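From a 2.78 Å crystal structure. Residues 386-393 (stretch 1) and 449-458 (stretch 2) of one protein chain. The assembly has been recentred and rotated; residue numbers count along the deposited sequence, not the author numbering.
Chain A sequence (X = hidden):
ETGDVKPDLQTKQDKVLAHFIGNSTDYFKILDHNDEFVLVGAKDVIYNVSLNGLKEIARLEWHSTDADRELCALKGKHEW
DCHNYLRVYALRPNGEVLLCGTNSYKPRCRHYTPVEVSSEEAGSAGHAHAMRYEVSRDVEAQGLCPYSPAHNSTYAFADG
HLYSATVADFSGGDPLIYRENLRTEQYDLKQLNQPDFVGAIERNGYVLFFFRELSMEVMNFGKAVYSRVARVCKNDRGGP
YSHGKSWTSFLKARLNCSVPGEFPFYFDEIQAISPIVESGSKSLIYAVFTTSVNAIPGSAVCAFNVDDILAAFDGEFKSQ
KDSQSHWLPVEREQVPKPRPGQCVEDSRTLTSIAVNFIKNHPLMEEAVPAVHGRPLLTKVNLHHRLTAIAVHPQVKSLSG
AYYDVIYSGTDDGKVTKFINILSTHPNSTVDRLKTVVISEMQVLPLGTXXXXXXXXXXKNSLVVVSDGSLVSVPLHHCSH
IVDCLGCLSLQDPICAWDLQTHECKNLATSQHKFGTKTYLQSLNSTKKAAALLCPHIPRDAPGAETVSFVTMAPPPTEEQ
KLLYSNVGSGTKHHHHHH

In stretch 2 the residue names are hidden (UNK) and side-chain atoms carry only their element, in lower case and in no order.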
# COMPACT_ATOMS: atom_id res chain seq x y z
N LEU A 386 1.77 1.94 -13.31
CA LEU A 386 1.39 2.56 -12.05
C LEU A 386 2.23 1.99 -10.91
O LEU A 386 2.59 0.81 -10.90
CB LEU A 386 -0.09 2.33 -11.76
CG LEU A 386 -1.10 2.92 -12.75
CD1 LEU A 386 -2.52 2.63 -12.28
CD2 LEU A 386 -0.90 4.42 -12.93
N THR A 387 2.55 2.85 -9.94
CA THR A 387 3.48 2.48 -8.87
C THR A 387 2.99 2.84 -7.47
O THR A 387 3.34 2.15 -6.51
CB THR A 387 4.86 3.13 -9.11
OG1 THR A 387 4.71 4.55 -9.17
CG2 THR A 387 5.48 2.62 -10.41
N ALA A 388 2.19 3.89 -7.33
CA ALA A 388 1.77 4.39 -6.03
C ALA A 388 0.26 4.58 -6.00
O ALA A 388 -0.41 4.57 -7.04
CB ALA A 388 2.48 5.70 -5.67
N ILE A 389 -0.27 4.76 -4.80
CA ILE A 389 -1.72 4.86 -4.60
C ILE A 389 -1.98 5.72 -3.37
O ILE A 389 -1.23 5.66 -2.39
CB ILE A 389 -2.35 3.46 -4.47
CG1 ILE A 389 -3.87 3.55 -4.32
CG2 ILE A 389 -1.73 2.70 -3.31
CD1 ILE A 389 -4.60 3.73 -5.63
N ALA A 390 -3.04 6.52 -3.43
CA ALA A 390 -3.50 7.32 -2.30
C ALA A 390 -4.94 7.72 -2.58
O ALA A 390 -5.34 7.86 -3.74
CB ALA A 390 -2.62 8.56 -2.09
N VAL A 391 -5.71 7.89 -1.51
CA VAL A 391 -7.15 8.12 -1.62
C VAL A 391 -7.55 9.30 -0.74
O VAL A 391 -7.12 9.39 0.42
CB VAL A 391 -7.96 6.87 -1.22
CG1 VAL A 391 -9.45 7.15 -1.31
CG2 VAL A 391 -7.59 5.69 -2.09
N HIS A 392 -8.37 10.20 -1.29
CA HIS A 392 -9.10 11.20 -0.52
C HIS A 392 -10.54 10.71 -0.41
O HIS A 392 -11.31 10.87 -1.36
CB HIS A 392 -9.04 12.57 -1.18
CG HIS A 392 -9.69 13.66 -0.39
ND1 HIS A 392 -9.77 14.97 -0.84
CD2 HIS A 392 -10.30 13.65 0.82
CE1 HIS A 392 -10.40 15.70 0.06
NE2 HIS A 392 -10.73 14.93 1.08
N PRO A 393 -10.94 10.12 0.71
CA PRO A 393 -12.23 9.43 0.76
C PRO A 393 -13.40 10.36 1.01
O PRO A 393 -13.30 11.37 1.72
CB PRO A 393 -12.05 8.46 1.92
CG PRO A 393 -11.10 9.15 2.83
CD PRO A 393 -10.15 9.92 1.94
N UNK A 449 10.83 7.90 -11.06
CA UNK A 449 9.60 7.20 -10.70
C UNK A 449 9.06 7.65 -9.35
O UNK A 449 9.77 8.19 -8.50
c UNK A 449 10.04 5.72 -10.63
c UNK A 449 12.02 7.07 -10.84
c UNK A 449 11.49 5.70 -11.10
N UNK A 450 7.76 7.39 -9.15
CA UNK A 450 7.04 7.80 -7.95
C UNK A 450 6.97 6.60 -7.01
O UNK A 450 6.38 5.57 -7.35
c UNK A 450 4.84 8.57 -7.03
c UNK A 450 5.75 9.60 -9.13
c UNK A 450 4.42 10.20 -9.51
c UNK A 450 5.64 8.33 -8.29
N UNK A 451 7.55 6.74 -5.82
CA UNK A 451 7.61 5.65 -4.85
C UNK A 451 6.39 5.62 -3.94
O UNK A 451 5.81 4.55 -3.71
n UNK A 451 11.64 3.98 -5.97
c UNK A 451 8.89 5.77 -4.02
n UNK A 451 10.67 3.90 -8.06
c UNK A 451 10.17 5.61 -4.82
n UNK A 451 12.95 3.69 -7.84
c UNK A 451 10.37 4.17 -5.27
c UNK A 451 11.75 3.86 -7.29
N UNK A 452 5.97 6.77 -3.41
CA UNK A 452 4.85 6.84 -2.49
C UNK A 452 4.06 8.12 -2.73
O UNK A 452 4.54 9.06 -3.38
o UNK A 452 6.38 4.54 1.57
c UNK A 452 5.72 5.39 -0.56
o UNK A 452 7.39 6.34 0.84
c UNK A 452 6.55 5.42 0.71
c UNK A 452 5.32 6.78 -1.03
N UNK A 453 2.85 8.15 -2.18
CA UNK A 453 1.98 9.33 -2.22
C UNK A 453 1.38 9.55 -0.85
O UNK A 453 0.84 8.62 -0.24
c UNK A 453 1.28 9.13 -4.74
c UNK A 453 2.09 10.36 -5.09
c UNK A 453 0.87 9.17 -3.26
c UNK A 453 0.05 9.02 -5.62
N UNK A 454 1.48 10.78 -0.35
CA UNK A 454 0.95 11.16 0.95
C UNK A 454 -0.03 12.30 0.75
O UNK A 454 0.26 13.26 0.02
c UNK A 454 2.07 11.57 1.93
c UNK A 454 1.51 11.82 3.32
c UNK A 454 3.16 10.51 1.96
N UNK A 455 -1.19 12.21 1.40
CA UNK A 455 -2.27 13.16 1.22
C UNK A 455 -2.48 13.92 2.52
O UNK A 455 -2.68 13.32 3.58
c UNK A 455 -3.57 12.46 0.79
c UNK A 455 -4.77 13.36 1.05
c UNK A 455 -3.49 12.05 -0.68
c UNK A 455 -4.78 11.46 -1.21
N UNK A 456 -2.44 15.25 2.44
CA UNK A 456 -2.80 16.14 3.54
C UNK A 456 -4.02 16.94 3.08
O UNK A 456 -3.89 17.89 2.30
o UNK A 456 -2.04 17.97 4.93
c UNK A 456 -1.64 17.06 3.92
N UNK A 457 -5.20 16.56 3.57
CA UNK A 457 -6.43 17.19 3.10
C UNK A 457 -6.57 18.61 3.64
O UNK A 457 -7.05 19.50 2.93
c UNK A 457 -7.64 16.35 3.49
o UNK A 457 -7.58 16.05 4.89
c UNK A 457 -7.66 15.06 2.70
N UNK A 458 -6.15 18.84 4.89
CA UNK A 458 -6.33 20.15 5.49
C UNK A 458 -5.48 21.21 4.80
O UNK A 458 -5.90 22.37 4.69
o UNK A 458 -4.60 19.84 7.17
c UNK A 458 -5.98 20.09 6.98

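Position 449 carries three side-chain carbons, the last of which closes a ring onto the backbone N; that closure is unique to proline. Pro449 lies beside the contact; its nearest side-chain approach to stretch 1 is CB of Pro449 to Thr387 CG2, 5.5 Å.

At position 450 four carbons fork at the first, one arm being two carbons long; the one-carbon arm rests against Ala388 CB, and the backbone O accepts a hydrogen bond from Thr387 OG1 at 2.7 Å. The fork defines isoleucine. CG2 of Ile450 lies 4.0 Å from Ala388 CB. Chi1 is m and chi2 is t.

Position 451 has three carbons, a nitrogen, then a carbon bearing two more nitrogens. Its backbone takes part, with O 4.0 Å from Ala388 CB. The guanidinium group means arginine. The CA-to-CB bond of Arg451 points away from stretch 1, and its NE and NH2 are hydrogen-bonded elsewhere in the structure.

Position 452 shows three carbons, the third holding two oxygens; its CA packs 4.1 Å from Ala388 CB. A carboxylate at that distance from the backbone means glutamate. Glu452 also points away.

Four carbons at position 453 fork at the second and touch Ala388 and Ala390, the CB lying 3.7 Å from Ala390 CB. The pattern is leucine. Leu453 points toward stretch 1, with CG 3.8 Å from Ala388 CB, so one side chain spans two alanines.

Position 454 has one carbon carrying two others and makes no contact, as valine. Val454 points away.

Position 455 repeats the four-carbon pattern forked at the first; the end of its longer arm meets Ala390 CB and Val391 O. It is isoleucine. With chi1 m and chi2 t, Ile455 places CD1 3.7 Å from Ala390 CB and 3.5 Å from Val391 O.

Position 456 has one carbon and one oxygen, giving serine; Ser456 is out of reach, its OG bonded elsewhere in the structure.

Position 457 has a carbon carrying one oxygen and one carbon, that last carbon over the His392 ring. It is threonine. Thr457 CG2 sits 3.6 Å from the centroid of the His392 ring and 19° off its normal, a CH-pi contact over the face.

Position 458 again has one carbon and one oxygen. Ser458 is exposed and out of reach.

The contact joins two strands whose axes run nearly parallel, 13° apart, and approach to 5.7 Å. No backbone-to-backbone hydrogen bond links the stretches; the single hydrogen bond comes from the Thr387 side chain. Packing does the rest: the small methyls of Ala388 and Ala390 meet Leu453 and Ile455, and the buried surface totals 462 Å².

Stretch 2, residues 449-458: PIRELVISTS
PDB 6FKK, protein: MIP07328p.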